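Putative uncharacterized protein (Streptococcus suis, PDB 4XZ7) probably acts as a transglutaminase, joining glutamine side chains to amines, and serves as a virulence factor that helps the bacterium resist phagocytosis. Local coordinates at residues D244-L249 / T257-A262; H199-S204 / Q222-H227; R103-S108 / A141-A146. One frame throughout, in Å; residues are numbered along the deposited sequence.

Interaction 1: D244-L249 / T257-A262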
loop_
_atom_site.group_PDB
_atom_site.type_symbol
_atom_site.label_atom_id
_atom_site.label_comp_id
_atom_site.label_asym_id
_atom_site.label_seq_id
_atom_site.Cartn_x
_atom_site.Cartn_y
_atom_site.Cartn_z
ATOM N N ASP B 244 -9.810 -2.836 5.161
ATOM C CA ASP B 244 -10.008 -1.470 4.690
ATOM C C ASP B 244 -8.977 -0.505 5.289
ATOM O O ASP B 244 -8.943 -0.289 6.501
ATOM C CB ASP B 244 -11.433 -1.025 5.035
ATOM C CG ASP B 244 -11.759 0.351 4.525
ATOM O OD1 ASP B 244 -12.579 1.039 5.182
ATOM O OD2 ASP B 244 -11.205 0.745 3.479
ATOM N N ILE B 245 -8.134 0.070 4.433
ATOM C CA ILE B 245 -7.133 1.037 4.860
ATOM C C ILE B 245 -7.831 2.259 5.501
ATOM O O ILE B 245 -7.291 2.905 6.418
ATOM C CB ILE B 245 -6.223 1.474 3.660
ATOM C CG1 ILE B 245 -5.091 2.396 4.136
ATOM C CG2 ILE B 245 -7.032 2.210 2.598
ATOM C CD1 ILE B 245 -4.197 2.870 3.003
ATOM N N ASN B 246 -9.054 2.536 5.057
ATOM C CA ASN B 246 -9.846 3.643 5.622
ATOM C C ASN B 246 -10.136 3.473 7.122
ATOM O O ASN B 246 -10.369 4.453 7.830
ATOM C CB ASN B 246 -11.157 3.800 4.865
ATOM C CG ASN B 246 -10.951 4.289 3.447
ATOM O OD1 ASN B 246 -10.374 5.356 3.218
ATOM N ND2 ASN B 246 -11.416 3.504 2.484
ATOM N N TYR B 247 -10.126 2.234 7.607
ATOM C CA TYR B 247 -10.265 2.011 9.044
ATOM C C TYR B 247 -9.105 2.672 9.795
ATOM O O TYR B 247 -9.289 3.387 10.800
ATOM C CB TYR B 247 -10.318 0.518 9.385
ATOM C CG TYR B 247 -10.300 0.278 10.881
ATOM C CD1 TYR B 247 -11.460 0.390 11.641
ATOM C CD2 TYR B 247 -9.117 -0.021 11.533
ATOM C CE1 TYR B 247 -11.437 0.190 13.018
ATOM C CE2 TYR B 247 -9.079 -0.212 12.896
ATOM C CZ TYR B 247 -10.234 -0.111 13.636
ATOM O OH TYR B 247 -10.163 -0.313 14.993
ATOM N N TYR B 248 -7.909 2.457 9.279
ATOM C CA TYR B 248 -6.721 3.005 9.903
ATOM C C TYR B 248 -6.680 4.521 9.720
ATOM O O TYR B 248 -6.305 5.251 10.645
ATOM C CB TYR B 248 -5.474 2.310 9.331
ATOM C CG TYR B 248 -5.627 0.818 9.489
ATOM C CD1 TYR B 248 -5.659 0.259 10.749
ATOM C CD2 TYR B 248 -5.823 -0.012 8.397
ATOM C CE1 TYR B 248 -5.842 -1.083 10.932
ATOM C CE2 TYR B 248 -6.000 -1.383 8.569
ATOM C CZ TYR B 248 -6.013 -1.903 9.848
ATOM O OH TYR B 248 -6.188 -3.252 10.074
ATOM N N LEU B 249 -7.113 4.999 8.554
ATOM C CA LEU B 249 -7.156 6.447 8.320
ATOM C C LEU B 249 -8.183 7.158 9.208
ATOM O O LEU B 249 -8.080 8.374 9.456
ATOM C CB LEU B 249 -7.474 6.748 6.862
ATOM C CG LEU B 249 -6.415 6.340 5.847
ATOM C CD1 LEU B 249 -7.021 6.471 4.442
ATOM C CD2 LEU B 249 -5.227 7.255 6.007
ATOM N N THR B 257 -7.944 15.398 13.459
ATOM C CA THR B 257 -7.196 16.645 13.396
ATOM C C THR B 257 -6.897 17.098 11.965
ATOM O O THR B 257 -7.206 18.221 11.602
ATOM C CB THR B 257 -5.879 16.530 14.170
ATOM O OG1 THR B 257 -5.268 15.257 13.906
ATOM C CG2 THR B 257 -6.137 16.677 15.662
ATOM N N GLU B 258 -6.280 16.225 11.172
ATOM C CA GLU B 258 -5.957 16.514 9.776
ATOM C C GLU B 258 -7.082 16.170 8.812
ATOM O O GLU B 258 -7.462 16.962 7.944
ATOM C CB GLU B 258 -4.704 15.741 9.353
ATOM C CG GLU B 258 -3.481 16.107 10.181
ATOM C CD GLU B 258 -2.207 15.469 9.662
ATOM O OE1 GLU B 258 -2.255 14.658 8.706
ATOM O OE2 GLU B 258 -1.147 15.782 10.223
ATOM N N ARG B 259 -7.601 14.961 8.952
ATOM C CA ARG B 259 -8.570 14.446 7.996
ATOM C C ARG B 259 -9.975 14.982 8.267
ATOM O O ARG B 259 -10.792 15.086 7.350
ATOM C CB ARG B 259 -8.546 12.925 8.045
ATOM C CG ARG B 259 -9.370 12.201 7.015
ATOM C CD ARG B 259 -9.094 10.736 7.203
ATOM N NE ARG B 259 -9.722 9.891 6.198
ATOM C CZ ARG B 259 -10.693 9.026 6.460
ATOM N NH1 ARG B 259 -11.147 8.907 7.704
ATOM N NH2 ARG B 259 -11.197 8.268 5.491
ATOM N N GLN B 260 -10.249 15.295 9.532
ATOM C CA GLN B 260 -11.558 15.766 9.990
ATOM C C GLN B 260 -12.660 14.736 9.733
ATOM O O GLN B 260 -13.841 15.065 9.609
ATOM C CB GLN B 260 -11.900 17.100 9.328
ATOM C CG GLN B 260 -10.806 18.155 9.480
ATOM C CD GLN B 260 -11.280 19.537 9.090
ATOM O OE1 GLN B 260 -11.515 19.812 7.920
ATOM N NE2 GLN B 260 -11.446 20.408 10.080
ATOM N N LYS B 261 -12.254 13.476 9.674
ATOM C CA LYS B 261 -13.162 12.385 9.406
ATOM C C LYS B 261 -12.584 11.196 10.137
ATOM O O LYS B 261 -11.408 10.851 9.951
ATOM C CB LYS B 261 -13.280 12.112 7.906
ATOM C CG LYS B 261 -14.380 11.147 7.496
ATOM C CD LYS B 261 -14.363 11.002 5.968
ATOM C CE LYS B 261 -15.533 10.210 5.441
ATOM N NZ LYS B 261 -15.294 9.913 4.009
ATOM N N ALA B 262 -13.396 10.566 10.975
ATOM C CA ALA B 262 -12.838 9.614 11.921
ATOM C C ALA B 262 -13.864 8.603 12.412
ATOM O O ALA B 262 -15.076 8.780 12.222
ATOM C CB ALA B 262 -12.225 10.363 13.112
#
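Arg259 carries this contact, laying its side chain against Leu249. CG stands anti to the backbone N (chi1 -173°), and the chain then runs extended to NE. This reach brings Arg259 CD within 3.4 Å of Leu249 O. Leu249 CB sits over the centre of one guanidinium face, 3.9 Å above its plane. Tyr173 of the second subunit also packs on Leu249. Nearby, Arg259 NH2 lies 3.8 Å from Asn246 OD1. That approach is oblique and is no hydrogen bond. Arg259 NH2 also has a long, weak ion pair with Asp231. The Asn246 amide is itself tied back to Asp244, through a bond of 2.9 Å from Asn246 ND2 to Asp244 OD2. Asp244 is the N-cap residue of the helix that holds both Asn246 and Leu249.

Gln260 leaves helical geometry with positive phi, and the chain passes into strand 261-262. Lys261 follows in extended form. Its CD lies over the opposite guanidinium face, near the rim, so the group is sandwiched between Lys261 and Leu249. Arg259 NH1 also donates to Lys261 O at 3.0 Å, from well above the carbonyl plane. This bond helps fix the rotation of the guanidinium.

Ala262 ends the segment in strand 261-262, which pairs in parallel with strand 229-230. Helix 188-205 packs on Thr257 and Glu258, and helix 232-239 touches Asn246.

Interaction 2: H199-S204 / Q222-H227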
loop_
_atom_site.group_PDB
_atom_site.type_symbol
_atom_site.label_atom_id
_atom_site.label_comp_id
_atom_site.label_asym_id
_atom_site.label_seq_id
_atom_site.Cartn_x
_atom_site.Cartn_y
_atom_site.Cartn_z
ATOM N N HIS B 199 -4.510 21.397 20.269
ATOM C CA HIS B 199 -4.573 22.629 21.052
ATOM C C HIS B 199 -5.634 23.564 20.476
ATOM O O HIS B 199 -6.455 24.124 21.210
ATOM C CB HIS B 199 -3.206 23.325 21.075
ATOM C CG HIS B 199 -2.992 24.215 22.262
ATOM N ND1 HIS B 199 -3.722 25.365 22.476
ATOM C CD2 HIS B 199 -2.114 24.131 23.290
ATOM C CE1 HIS B 199 -3.313 25.945 23.589
ATOM N NE2 HIS B 199 -2.336 25.219 24.101
ATOM N N LYS B 200 -5.631 23.717 19.158
ATOM C CA LYS B 200 -6.623 24.561 18.507
ATOM C C LYS B 200 -8.037 24.010 18.681
ATOM O O LYS B 200 -8.982 24.788 18.850
ATOM C CB LYS B 200 -6.295 24.723 17.025
ATOM C CG LYS B 200 -5.298 25.844 16.751
ATOM C CD LYS B 200 -4.785 25.819 15.318
ATOM C CE LYS B 200 -3.760 26.923 15.096
ATOM N NZ LYS B 200 -3.176 26.864 13.728
ATOM N N LEU B 201 -8.199 22.685 18.642
ATOM C CA LEU B 201 -9.531 22.130 18.930
ATOM C C LEU B 201 -9.950 22.497 20.357
ATOM O O LEU B 201 -11.114 22.799 20.607
ATOM C CB LEU B 201 -9.577 20.608 18.742
ATOM C CG LEU B 201 -9.405 20.065 17.326
ATOM C CD1 LEU B 201 -9.365 18.544 17.338
ATOM C CD2 LEU B 201 -10.535 20.560 16.430
ATOM N N ILE B 202 -8.991 22.483 21.281
ATOM C CA ILE B 202 -9.257 22.790 22.678
ATOM C C ILE B 202 -9.698 24.239 22.827
ATOM O O ILE B 202 -10.667 24.535 23.533
ATOM C CB ILE B 202 -8.022 22.539 23.566
ATOM C CG1 ILE B 202 -7.741 21.047 23.663
ATOM C CG2 ILE B 202 -8.240 23.111 24.954
ATOM C CD1 ILE B 202 -6.583 20.697 24.556
ATOM N N GLU B 203 -8.979 25.130 22.151
ATOM C CA GLU B 203 -9.325 26.544 22.112
ATOM C C GLU B 203 -10.735 26.714 21.563
ATOM O O GLU B 203 -11.577 27.371 22.175
ATOM C CB GLU B 203 -8.326 27.337 21.254
ATOM C CG GLU B 203 -6.932 27.486 21.865
ATOM C CD GLU B 203 -5.877 27.969 20.861
ATOM O OE1 GLU B 203 -6.242 28.557 19.815
ATOM O OE2 GLU B 203 -4.672 27.748 21.120
ATOM N N SER B 204 -10.996 26.109 20.412
ATOM C CA SER B 204 -12.272 26.313 19.736
ATOM C C SER B 204 -13.429 25.773 20.573
ATOM O O SER B 204 -14.509 26.363 20.605
ATOM C CB SER B 204 -12.254 25.675 18.361
ATOM O OG SER B 204 -11.266 26.281 17.555
ATOM N N GLN B 222 -18.288 17.543 22.853
ATOM C CA GLN B 222 -19.376 18.029 22.013
ATOM C C GLN B 222 -18.840 18.805 20.818
ATOM O O GLN B 222 -19.332 18.653 19.690
ATOM C CB GLN B 222 -20.344 18.902 22.818
ATOM C CG GLN B 222 -21.716 19.041 22.161
ATOM C CD GLN B 222 -22.488 17.715 22.085
ATOM O OE1 GLN B 222 -22.583 17.096 21.019
ATOM N NE2 GLN B 222 -23.055 17.289 23.216
ATOM N N TYR B 223 -17.823 19.629 21.048
ATOM C CA TYR B 223 -17.242 20.366 19.923
ATOM C C TYR B 223 -16.686 19.452 18.825
ATOM O O TYR B 223 -16.976 19.624 17.620
ATOM C CB TYR B 223 -16.124 21.287 20.392
ATOM C CG TYR B 223 -15.556 22.090 19.243
ATOM C CD1 TYR B 223 -14.449 21.645 18.529
ATOM C CD2 TYR B 223 -16.149 23.281 18.860
ATOM C CE1 TYR B 223 -13.952 22.360 17.473
ATOM C CE2 TYR B 223 -15.652 24.012 17.818
ATOM C CZ TYR B 223 -14.556 23.547 17.126
ATOM O OH TYR B 223 -14.066 24.280 16.082
ATOM N N VAL B 224 -15.856 18.500 19.236
ATOM C CA VAL B 224 -15.250 17.604 18.261
ATOM C C VAL B 224 -16.340 16.836 17.530
ATOM O O VAL B 224 -16.311 16.748 16.307
ATOM C CB VAL B 224 -14.272 16.632 18.904
ATOM C CG1 VAL B 224 -13.908 15.492 17.921
ATOM C CG2 VAL B 224 -13.040 17.382 19.340
ATOM N N ALA B 225 -17.323 16.323 18.273
ATOM C CA ALA B 225 -18.452 15.623 17.646
ATOM C C ALA B 225 -19.192 16.506 16.643
ATOM O O ALA B 225 -19.765 16.002 15.677
ATOM C CB ALA B 225 -19.427 15.121 18.712
ATOM N N ASN B 226 -19.191 17.819 16.880
ATOM C CA ASN B 226 -19.868 18.761 15.983
ATOM C C ASN B 226 -19.024 19.286 14.826
ATOM O O ASN B 226 -19.537 20.014 13.976
ATOM C CB ASN B 226 -20.413 19.957 16.782
ATOM C CG ASN B 226 -21.719 19.628 17.501
ATOM O OD1 ASN B 226 -22.381 18.635 17.180
ATOM N ND2 ASN B 226 -22.083 20.445 18.489
ATOM N N HIS B 227 -17.739 18.932 14.775
ATOM C CA HIS B 227 -16.915 19.413 13.661
ATOM C C HIS B 227 -16.062 18.343 12.982
ATOM O O HIS B 227 -15.169 18.649 12.184
ATOM C CB HIS B 227 -16.025 20.562 14.142
ATOM C CG HIS B 227 -16.794 21.810 14.429
ATOM N ND1 HIS B 227 -17.179 22.171 15.705
ATOM C CD2 HIS B 227 -17.322 22.738 13.596
ATOM C CE1 HIS B 227 -17.880 23.288 15.646
ATOM N NE2 HIS B 227 -17.987 23.649 14.378
#
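Leu201 and Tyr223 make the main apolar contact. Leu201 CD2 meets the ring at its edge, near the plane, 4.0 Å from Tyr223 CE1. The two side chains cross at about a right angle. The other branch, Leu201 CD1, reaches Val224 CG2 at 4.3 Å. The leucine thus spreads its two methyls over two neighbouring residues of the second helix.

Ser204 packs on the same ring in a different way. Its backbone C lies over one face, offset toward the rim. Ser204 CB comes down near the hydroxyl end, 3.2 Å from Tyr223 OH, which is close packing. With chi1 of Tyr223 at -178°, CG lies opposite the backbone N, and the ring extends toward the first helix. The opposite face is met by His227 ND1, also near the rim.

The two segments belong to helices 188-205 and 213-227, joined by a short loop in the helical part of the transglutaminase-like fold. Their local axes pass 9.9 Å apart and are turned 105° to each other, so the contact is compact. Helix 264-277 also packs here, with Thr270 on Leu201 and Phe267 on Val224.

No hydrogen bond links the segments. The hydrogen bonds of Ser204 and His227 stay within their own segments. Ser204 OG donates to Lys200 O at 3.0 Å, and Ser204 N reaches that oxygen from the other face of its plane. His227 ND1 donates to Tyr223 O at 3.2 Å, which holds the imidazole against that face of the tyrosine ring.

Interaction 3: R103-S108 / A141-A146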
loop_
_atom_site.group_PDB
_atom_site.type_symbol
_atom_site.label_atom_id
_atom_site.label_comp_id
_atom_site.label_asym_id
_atom_site.label_seq_id
_atom_site.Cartn_x
_atom_site.Cartn_y
_atom_site.Cartn_z
ATOM N N ARG B 103 12.442 -3.316 -29.939
ATOM C CA ARG B 103 12.500 -4.694 -30.435
ATOM C C ARG B 103 11.896 -5.697 -29.451
ATOM O O ARG B 103 11.203 -6.641 -29.826
ATOM C CB ARG B 103 13.946 -5.096 -30.746
ATOM C CG ARG B 103 14.047 -6.317 -31.640
ATOM C CD ARG B 103 15.494 -6.660 -31.972
ATOM N NE ARG B 103 16.286 -5.474 -32.289
ATOM C CZ ARG B 103 16.209 -4.797 -33.434
ATOM N NH1 ARG B 103 16.978 -3.733 -33.625
ATOM N NH2 ARG B 103 15.363 -5.173 -34.386
ATOM N N GLU B 104 12.175 -5.471 -28.180
ATOM C CA GLU B 104 11.741 -6.364 -27.127
ATOM C C GLU B 104 11.025 -5.504 -26.104
ATOM O O GLU B 104 11.450 -4.384 -25.841
ATOM C CB GLU B 104 12.949 -7.105 -26.523
ATOM C CG GLU B 104 12.725 -7.808 -25.179
ATOM C CD GLU B 104 13.903 -8.717 -24.781
ATOM O OE1 GLU B 104 14.192 -8.854 -23.565
ATOM O OE2 GLU B 104 14.535 -9.304 -25.691
ATOM N N LEU B 105 9.923 -6.002 -25.560
ATOM C CA LEU B 105 9.257 -5.303 -24.469
ATOM C C LEU B 105 10.276 -4.994 -23.380
ATOM O O LEU B 105 11.096 -5.842 -23.035
ATOM C CB LEU B 105 8.121 -6.136 -23.883
ATOM C CG LEU B 105 6.891 -6.486 -24.709
ATOM C CD1 LEU B 105 5.869 -7.067 -23.745
ATOM C CD2 LEU B 105 6.319 -5.268 -25.418
ATOM N N ARG B 106 10.203 -3.783 -22.848
ATOM C CA ARG B 106 11.069 -3.320 -21.763
ATOM C C ARG B 106 10.273 -3.251 -20.465
ATOM O O ARG B 106 9.347 -2.454 -20.355
ATOM C CB ARG B 106 11.631 -1.947 -22.111
ATOM C CG ARG B 106 12.435 -1.288 -21.025
ATOM C CD ARG B 106 13.904 -1.336 -21.377
ATOM N NE ARG B 106 14.157 -0.915 -22.755
ATOM C CZ ARG B 106 14.759 0.223 -23.095
ATOM N NH1 ARG B 106 15.171 1.073 -22.157
ATOM N NH2 ARG B 106 14.954 0.509 -24.376
ATOM N N PHE B 107 10.603 -4.097 -19.496
ATOM C CA PHE B 107 9.819 -4.178 -18.268
ATOM C C PHE B 107 10.337 -3.202 -17.218
ATOM O O PHE B 107 11.546 -3.047 -17.054
ATOM C CB PHE B 107 9.822 -5.617 -17.714
ATOM C CG PHE B 107 8.859 -6.527 -18.417
ATOM C CD1 PHE B 107 9.211 -7.141 -19.617
ATOM C CD2 PHE B 107 7.593 -6.743 -17.901
ATOM C CE1 PHE B 107 8.315 -7.965 -20.279
ATOM C CE2 PHE B 107 6.700 -7.565 -18.550
ATOM C CZ PHE B 107 7.058 -8.174 -19.752
ATOM N N SER B 108 9.405 -2.566 -16.509
ATOM C CA SER B 108 9.706 -1.515 -15.540
ATOM C C SER B 108 10.762 -1.919 -14.508
ATOM O O SER B 108 11.693 -1.169 -14.239
ATOM C CB SER B 108 8.417 -1.098 -14.821
ATOM O OG SER B 108 8.627 0.031 -13.997
ATOM N N ALA B 141 -2.229 -9.162 -21.885
ATOM C CA ALA B 141 -1.256 -9.759 -20.960
ATOM C C ALA B 141 -1.290 -9.079 -19.595
ATOM O O ALA B 141 -0.438 -9.330 -18.744
ATOM C CB ALA B 141 0.161 -9.695 -21.542
ATOM N N GLY B 142 -2.268 -8.199 -19.394
ATOM C CA GLY B 142 -2.392 -7.478 -18.134
ATOM C C GLY B 142 -1.441 -6.308 -17.954
ATOM O O GLY B 142 -1.269 -5.798 -16.840
ATOM N N LEU B 143 -0.839 -5.868 -19.056
ATOM C CA LEU B 143 0.160 -4.804 -19.020
ATOM C C LEU B 143 -0.390 -3.503 -19.587
ATOM O O LEU B 143 -1.372 -3.508 -20.336
ATOM C CB LEU B 143 1.402 -5.205 -19.810
ATOM C CG LEU B 143 2.108 -6.505 -19.423
ATOM C CD1 LEU B 143 3.138 -6.931 -20.492
ATOM C CD2 LEU B 143 2.781 -6.360 -18.039
ATOM N N GLY B 144 0.262 -2.398 -19.234
ATOM C CA GLY B 144 -0.006 -1.095 -19.826
ATOM C C GLY B 144 1.298 -0.367 -20.085
ATOM O O GLY B 144 2.375 -0.825 -19.688
ATOM N N THR B 145 1.211 0.780 -20.751
ATOM C CA THR B 145 2.398 1.538 -21.151
ATOM C C THR B 145 1.883 2.906 -21.535
ATOM O O THR B 145 0.735 3.034 -21.965
ATOM C CB THR B 145 3.164 0.878 -22.327
ATOM O OG1 THR B 145 4.525 1.318 -22.339
ATOM C CG2 THR B 145 2.533 1.253 -23.649
ATOM N N ALA B 146 2.693 3.939 -21.328
ATOM C CA ALA B 146 2.191 5.296 -21.485
ATOM C C ALA B 146 1.599 5.497 -22.881
ATOM O O ALA B 146 2.042 4.893 -23.868
ATOM C CB ALA B 146 3.286 6.307 -21.218
#
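Leu143 points its side chain at Phe107 and Leu105, and its methyls do the touching. The leucine and the phenylalanine cross at about a right angle. Leu143 CD1 and CD2 are both 4.1 Å from Phe107 CE2, so the isopropyl fork straddles one corner of the ring. Leu143 CD1 also lies 4.2 Å from Phe107 CZ. The approach to the ring is oblique.

Leu105, two residues before Phe107, also points toward the second segment. Its CD1 meets Leu143 CD1 methyl to methyl, at 4.2 Å. Leu143 CD1 is the shared point of the contact, touching both the ring and a second leucine. The chi1 of Phe107 (-80°) keeps CG beside the backbone N and anti to the carbonyl carbon. With that torsion the far end of the ring reaches Leu143, although the backbones stay well apart. The CA atoms of Phe107 and Leu143 are 9.7 Å from each other.

That gap reflects the sheet. Strands 106-107 and 143-144 both pair with strand 157-167, the first in parallel and the second antiparallel. The side chains reach across this shared partner. Gly142, with positive phi, is the C-prime residue of a Schellman motif that ends helix 132-140. The chain passes straight from that turn into Leu143. Leu138 of the same helix packs on both Leu105 and Leu143. From the second subunit, the rings of Phe191 and Phe376 meet Phe107.

All three touching residues are buried, and no hydrogen bond or charge pair joins the segments. The contact thus rests on apolar packing alone, and through Phe107 and Leu105 it continues into aromatic contacts with the second subunit.

The chain meets interaction 3 first, in the N-terminal part of this construct. It closes a loop of 32 residues that includes helix 132-140, and joins strands 106-107 and 143-144 on either side of their common neighbour 157-167. Interaction 2 follows and closes a span of 17 residues, made of the end of helix 188-205, a short connection and the first turns of helix 213-227. Interaction 1 comes last, with a loop of only seven, and joins helix 245-251 to the end of helix 255-259 and strand 261-262. The three stand in series; none nest or cross. Interactions 1 and 2 touch where Thr257 CG2 lies 4.1 Å from Leu201 CD1. Interactions 1 and 3 both touch the second subunit.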